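Local coordinates for protein succinate-semialdehyde dehydrogenase (Synechococcus, PDB 3VZ1) that probably oxidises succinic semialdehyde to succinate with a nicotinamide cofactor, as a member of the aldehyde dehydrogenase family, at residues Trp53-Ala58 with Tyr97-Glu102; Val252-Arg257 with Leu287-Leu292. All coordinates share one frame; numbering follows the deposited sequence.

Contact 1: residues Trp53-Ala58 with Tyr97-Glu102; sequences WLENAA and YAEHGE
The carboxylates of E55 and E99 are joined by one water, their planes turned about 76° apart. The A98 methyl lies obliquely to one side of the E55 carboxylate plane and the water to the other, whereas the water sits close to the plane of the E99 group. It donates to E55 OE2 and to E99 OE2, 2.6 Å each, spending both hydrogens between two like charges whose OE2 atoms are 4.6 Å apart. A long, weak ion pair from R51 to E55 probably eases the repulsion further. Next to this polar edge, segments 53-58 and 97-102, on helices 47-63 and 80-104, run nearly antiparallel (159°) with their axes 9.7 Å apart, in the helical N-terminal part of the aldehyde dehydrogenase fold. Alanine's small side chain lets L54 CA come to 5.9 Å from A98 CA. The CG of E55 rests on A98 CB at 3.6 Å, and the extended chain beyond carries the carboxylate to the water. L54 lays CD1 against A98 N at 3.6 Å, and the same CD1 lies 4.2 Å from Y97 CB; leucine suits this buried place, also resting on A145 and M149. The Y97 ring packs on A145 and P146, its hydroxyl hydrogen-bonded to G441 O.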
loop_
_atom_site.group_PDB
_atom_site.type_symbol
_atom_site.label_atom_id
_atom_site.label_comp_id
_atom_site.label_asym_id
_atom_site.label_seq_id
_atom_site.Cartn_x
_atom_site.Cartn_y
_atom_site.Cartn_z
ATOM N N TRP A 53 28.051 -5.137 2.282
ATOM C CA TRP A 53 27.743 -5.530 0.914
ATOM C C TRP A 53 27.190 -4.346 0.074
ATOM O O TRP A 53 27.600 -4.143 -1.064
ATOM C CB TRP A 53 26.810 -6.741 0.922
ATOM C CG TRP A 53 27.409 -8.009 1.546
ATOM C CD1 TRP A 53 28.739 -8.392 1.558
ATOM C CD2 TRP A 53 26.697 -9.049 2.229
ATOM N NE1 TRP A 53 28.881 -9.606 2.209
ATOM C CE2 TRP A 53 27.645 -10.029 2.620
ATOM C CE3 TRP A 53 25.348 -9.255 2.541
ATOM C CZ2 TRP A 53 27.279 -11.204 3.313
ATOM C CZ3 TRP A 53 24.987 -10.432 3.215
ATOM C CH2 TRP A 53 25.953 -11.384 3.596
ATOM N N LEU A 54 26.277 -3.562 0.653
ATOM C CA LEU A 54 25.793 -2.335 0.041
ATOM C C LEU A 54 26.841 -1.269 -0.146
ATOM O O LEU A 54 26.796 -0.554 -1.138
ATOM C CB LEU A 54 24.646 -1.731 0.846
ATOM C CG LEU A 54 23.212 -1.836 0.350
ATOM C CD1 LEU A 54 22.363 -0.830 1.139
ATOM C CD2 LEU A 54 23.040 -1.625 -1.177
ATOM N N GLU A 55 27.771 -1.134 0.802
ATOM C CA GLU A 55 28.893 -0.194 0.607
ATOM C C GLU A 55 29.879 -0.700 -0.446
ATOM O O GLU A 55 30.439 0.096 -1.182
ATOM C CB GLU A 55 29.574 0.190 1.933
ATOM C CG GLU A 55 28.569 0.816 2.928
ATOM C CD GLU A 55 29.186 1.313 4.256
ATOM O OE1 GLU A 55 30.067 0.621 4.816
ATOM O OE2 GLU A 55 28.747 2.399 4.746
ATOM N N ASN A 56 30.062 -2.011 -0.544
ATOM C CA ASN A 56 30.821 -2.586 -1.650
ATOM C C ASN A 56 30.195 -2.272 -3.001
ATOM O O ASN A 56 30.905 -1.865 -3.931
ATOM C CB ASN A 56 30.972 -4.107 -1.516
ATOM C CG ASN A 56 31.921 -4.514 -0.427
ATOM O OD1 ASN A 56 32.654 -3.680 0.138
ATOM N ND2 ASN A 56 31.920 -5.819 -0.104
ATOM N N ALA A 57 28.873 -2.440 -3.113
ATOM C CA ALA A 57 28.173 -2.094 -4.354
ATOM C C ALA A 57 28.374 -0.609 -4.697
ATOM O O ALA A 57 28.662 -0.273 -5.833
ATOM C CB ALA A 57 26.654 -2.442 -4.253
ATOM N N ALA A 58 28.223 0.270 -3.696
ATOM C CA ALA A 58 28.477 1.698 -3.851
ATOM C C ALA A 58 29.890 1.939 -4.394
ATOM O O ALA A 58 30.041 2.647 -5.371
ATOM C CB ALA A 58 28.269 2.408 -2.529
ATOM N N TYR A 97 21.095 3.939 2.479
ATOM C CA TYR A 97 20.480 2.856 3.221
ATOM C C TYR A 97 21.477 1.994 3.963
ATOM O O TYR A 97 21.148 1.448 5.007
ATOM C CB TYR A 97 19.552 2.012 2.337
ATOM C CG TYR A 97 18.274 2.744 2.033
ATOM C CD1 TYR A 97 17.343 2.967 3.036
ATOM C CD2 TYR A 97 18.015 3.249 0.767
ATOM C CE1 TYR A 97 16.179 3.649 2.777
ATOM C CE2 TYR A 97 16.830 3.930 0.507
ATOM C CZ TYR A 97 15.935 4.129 1.523
ATOM O OH TYR A 97 14.758 4.799 1.314
ATOM N N ALA A 98 22.697 1.877 3.450
ATOM C CA ALA A 98 23.765 1.271 4.250
ATOM C C ALA A 98 23.864 1.971 5.611
ATOM O O ALA A 98 23.949 1.323 6.670
ATOM C CB ALA A 98 25.074 1.375 3.544
ATOM N N GLU A 99 23.867 3.299 5.565
ATOM C CA GLU A 99 24.120 4.120 6.756
ATOM C C GLU A 99 22.924 4.292 7.692
ATOM O O GLU A 99 23.112 4.554 8.908
ATOM C CB GLU A 99 24.634 5.503 6.326
ATOM C CG GLU A 99 26.065 5.470 5.772
ATOM C CD GLU A 99 26.436 6.757 5.094
ATOM O OE1 GLU A 99 25.829 7.794 5.432
ATOM O OE2 GLU A 99 27.327 6.741 4.221
ATOM N N HIS A 100 21.715 4.186 7.121
ATOM C CA HIS A 100 20.470 4.468 7.846
ATOM C C HIS A 100 19.543 3.294 8.088
ATOM O O HIS A 100 18.640 3.411 8.901
ATOM C CB HIS A 100 19.646 5.538 7.111
ATOM C CG HIS A 100 20.328 6.859 7.049
ATOM N ND1 HIS A 100 20.307 7.753 8.095
ATOM C CD2 HIS A 100 21.088 7.424 6.080
ATOM C CE1 HIS A 100 21.020 8.817 7.771
ATOM N NE2 HIS A 100 21.500 8.645 6.554
ATOM N N GLY A 101 19.727 2.205 7.341
ATOM C CA GLY A 101 18.780 1.107 7.329
ATOM C C GLY A 101 18.501 0.494 8.679
ATOM O O GLY A 101 17.339 0.257 9.023
ATOM N N GLU A 102 19.553 0.225 9.450
ATOM C CA GLU A 102 19.362 -0.362 10.782
ATOM C C GLU A 102 18.559 0.566 11.709
ATOM O O GLU A 102 17.588 0.141 12.291
ATOM C CB GLU A 102 20.695 -0.726 11.424
ATOM C CG GLU A 102 20.561 -1.323 12.804
ATOM C CD GLU A 102 21.810 -2.062 13.239
ATOM O OE1 GLU A 102 22.877 -1.920 12.617
ATOM O OE2 GLU A 102 21.715 -2.810 14.217
HETATM O O HOH W 1 28.367 4.532 3.335
#

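Contact 2: residues Val252-Arg257 with Leu287-Leu292; sequences VGTVAR and LKFASL
Two helices that pack beside the parallel strands of the catalytic domain meet here: helix 246-258, the crossover between parallel strands 237-240 and 270-274, and the C-terminal end of helix 275-290, which follows the second strand. T254 is the residue that touches K288, F289 and L292. Its OG1 lies in the plane of the F289 ring, at the edge, 3.4 Å from F289 CE1, and also lies 3.5 Å from K288 CB. No hydrogen bond crosses the interface. The hydroxyl bonds back to V250 O of its own helix, so threonine can be buried with its polar atom satisfied. With OG1 beside the backbone N (chi1 -72°), CG2 lies anti to it, and this methyl reaches K288 CD at 3.8 Å and, more loosely, L292 CD1 at 4.2 Å. Arginine serves twice: R257 CB and CG meet the ring edge at F289 CZ, CG at 3.8 Å, while the guanidinium, tilted 65° to that ring, turns aside to hydrogen-bond V367 O and L363 O. F289 suits its place as a flat apolar ring offering its edge to T254 and R257, and also touches L332. Such packing of successive helices beside parallel strands is typical of a Rossmann-like alpha/beta domain, here built on a beta-alpha-beta crossover.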
loop_
_atom_site.group_PDB
_atom_site.type_symbol
_atom_site.label_atom_id
_atom_site.label_comp_id
_atom_site.label_asym_id
_atom_site.label_seq_id
_atom_site.Cartn_x
_atom_site.Cartn_y
_atom_site.Cartn_z
ATOM N N VAL A 252 16.624 26.541 -15.497
ATOM C CA VAL A 252 16.174 25.327 -14.792
ATOM C C VAL A 252 15.024 24.567 -15.505
ATOM O O VAL A 252 15.035 23.333 -15.587
ATOM C CB VAL A 252 15.863 25.625 -13.289
ATOM C CG1 VAL A 252 15.289 24.402 -12.610
ATOM C CG2 VAL A 252 17.166 26.101 -12.550
ATOM N N GLY A 253 14.060 25.301 -16.052
ATOM C CA GLY A 253 12.947 24.660 -16.763
ATOM C C GLY A 253 13.361 23.982 -18.067
ATOM O O GLY A 253 12.746 23.011 -18.507
ATOM N N THR A 254 14.410 24.498 -18.687
ATOM C CA THR A 254 14.944 23.919 -19.890
ATOM C C THR A 254 15.586 22.586 -19.569
ATOM O O THR A 254 15.325 21.577 -20.241
ATOM C CB THR A 254 15.943 24.885 -20.549
ATOM O OG1 THR A 254 15.211 25.982 -21.113
ATOM C CG2 THR A 254 16.790 24.176 -21.631
ATOM N N VAL A 255 16.404 22.578 -18.527
ATOM C CA VAL A 255 16.920 21.330 -17.969
ATOM C C VAL A 255 15.792 20.355 -17.557
ATOM O O VAL A 255 15.797 19.177 -17.946
ATOM C CB VAL A 255 17.819 21.614 -16.724
ATOM C CG1 VAL A 255 18.274 20.296 -16.058
ATOM C CG2 VAL A 255 19.011 22.475 -17.114
ATOM N N ALA A 256 14.841 20.828 -16.754
ATOM C CA ALA A 256 13.740 19.962 -16.320
ATOM C C ALA A 256 12.994 19.323 -17.513
ATOM O O ALA A 256 12.618 18.159 -17.456
ATOM C CB ALA A 256 12.800 20.714 -15.445
ATOM N N ARG A 257 12.828 20.060 -18.608
ATOM C CA ARG A 257 12.112 19.516 -19.766
ATOM C C ARG A 257 12.975 18.591 -20.624
ATOM O O ARG A 257 12.495 17.631 -21.231
ATOM C CB ARG A 257 11.544 20.636 -20.649
ATOM C CG ARG A 257 10.797 20.134 -21.899
ATOM C CD ARG A 257 10.472 18.649 -21.687
ATOM N NE ARG A 257 9.153 18.282 -22.104
ATOM C CZ ARG A 257 8.624 17.086 -21.921
ATOM N NH1 ARG A 257 9.298 16.100 -21.312
ATOM N NH2 ARG A 257 7.406 16.897 -22.360
ATOM N N LEU A 287 14.705 30.728 -27.130
ATOM C CA LEU A 287 16.140 30.899 -27.385
ATOM C C LEU A 287 16.981 29.757 -26.752
ATOM O O LEU A 287 17.858 29.186 -27.403
ATOM C CB LEU A 287 16.606 32.289 -26.910
ATOM C CG LEU A 287 16.095 33.482 -27.739
ATOM C CD1 LEU A 287 16.237 34.756 -26.946
ATOM C CD2 LEU A 287 16.810 33.605 -29.119
ATOM N N LYS A 288 16.697 29.408 -25.501
ATOM C CA LYS A 288 17.371 28.267 -24.857
ATOM C C LYS A 288 17.291 26.936 -25.643
ATOM O O LYS A 288 18.315 26.281 -25.895
ATOM C CB LYS A 288 16.810 28.062 -23.450
ATOM C CG LYS A 288 17.800 28.314 -22.344
ATOM C CD LYS A 288 18.895 27.295 -22.388
ATOM C CE LYS A 288 20.071 27.762 -21.565
ATOM N NZ LYS A 288 21.221 26.813 -21.687
ATOM N N PHE A 289 16.067 26.531 -25.979
ATOM C CA PHE A 289 15.791 25.254 -26.675
ATOM C C PHE A 289 16.446 25.234 -28.050
ATOM O O PHE A 289 16.963 24.190 -28.499
ATOM C CB PHE A 289 14.290 25.074 -26.855
ATOM C CG PHE A 289 13.579 24.431 -25.667
ATOM C CD1 PHE A 289 13.869 24.804 -24.354
ATOM C CD2 PHE A 289 12.576 23.496 -25.886
ATOM C CE1 PHE A 289 13.202 24.223 -23.277
ATOM C CE2 PHE A 289 11.879 22.895 -24.807
ATOM C CZ PHE A 289 12.191 23.265 -23.506
ATOM N N ALA A 290 16.408 26.396 -28.721
ATOM C CA ALA A 290 16.923 26.522 -30.081
ATOM C C ALA A 290 18.414 26.242 -30.181
ATOM O O ALA A 290 18.894 25.789 -31.216
ATOM C CB ALA A 290 16.602 27.919 -30.669
ATOM N N SER A 291 19.170 26.545 -29.135
ATOM C CA SER A 291 20.598 26.377 -29.254
ATOM C C SER A 291 21.112 25.120 -28.554
ATOM O O SER A 291 22.315 24.928 -28.470
ATOM C CB SER A 291 21.331 27.643 -28.788
ATOM O OG SER A 291 21.148 28.691 -29.743
ATOM N N LEU A 292 20.205 24.251 -28.089
ATOM C CA LEU A 292 20.630 22.983 -27.507
ATOM C C LEU A 292 21.347 22.125 -28.539
ATOM O O LEU A 292 20.930 22.044 -29.690
ATOM C CB LEU A 292 19.464 22.225 -26.883
ATOM C CG LEU A 292 18.898 22.801 -25.570
ATOM C CD1 LEU A 292 17.654 22.029 -25.150
ATOM C CD2 LEU A 292 19.939 22.865 -24.433
#

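In the fold
Contacts 1 and 2 belong to different parts of the subunit. Their centres are 36 Å apart and their nearest atoms about 23 Å apart, so neither touches the other; each centre is 21 Å from the centre of the chain. In the aldehyde dehydrogenase fold, contact 1 joins helices of the N-terminal part, which in this family belongs to the cofactor-binding domain, whereas contact 2 joins helices of the catalytic domain. The active site of this family lies in the cleft between those two domains. Contact 2 is linked to it through the chain: the loop between helix 246-258 and strand 270-274 probably carries the catalytic cysteine, as in relatives. Neither contact involves another subunit.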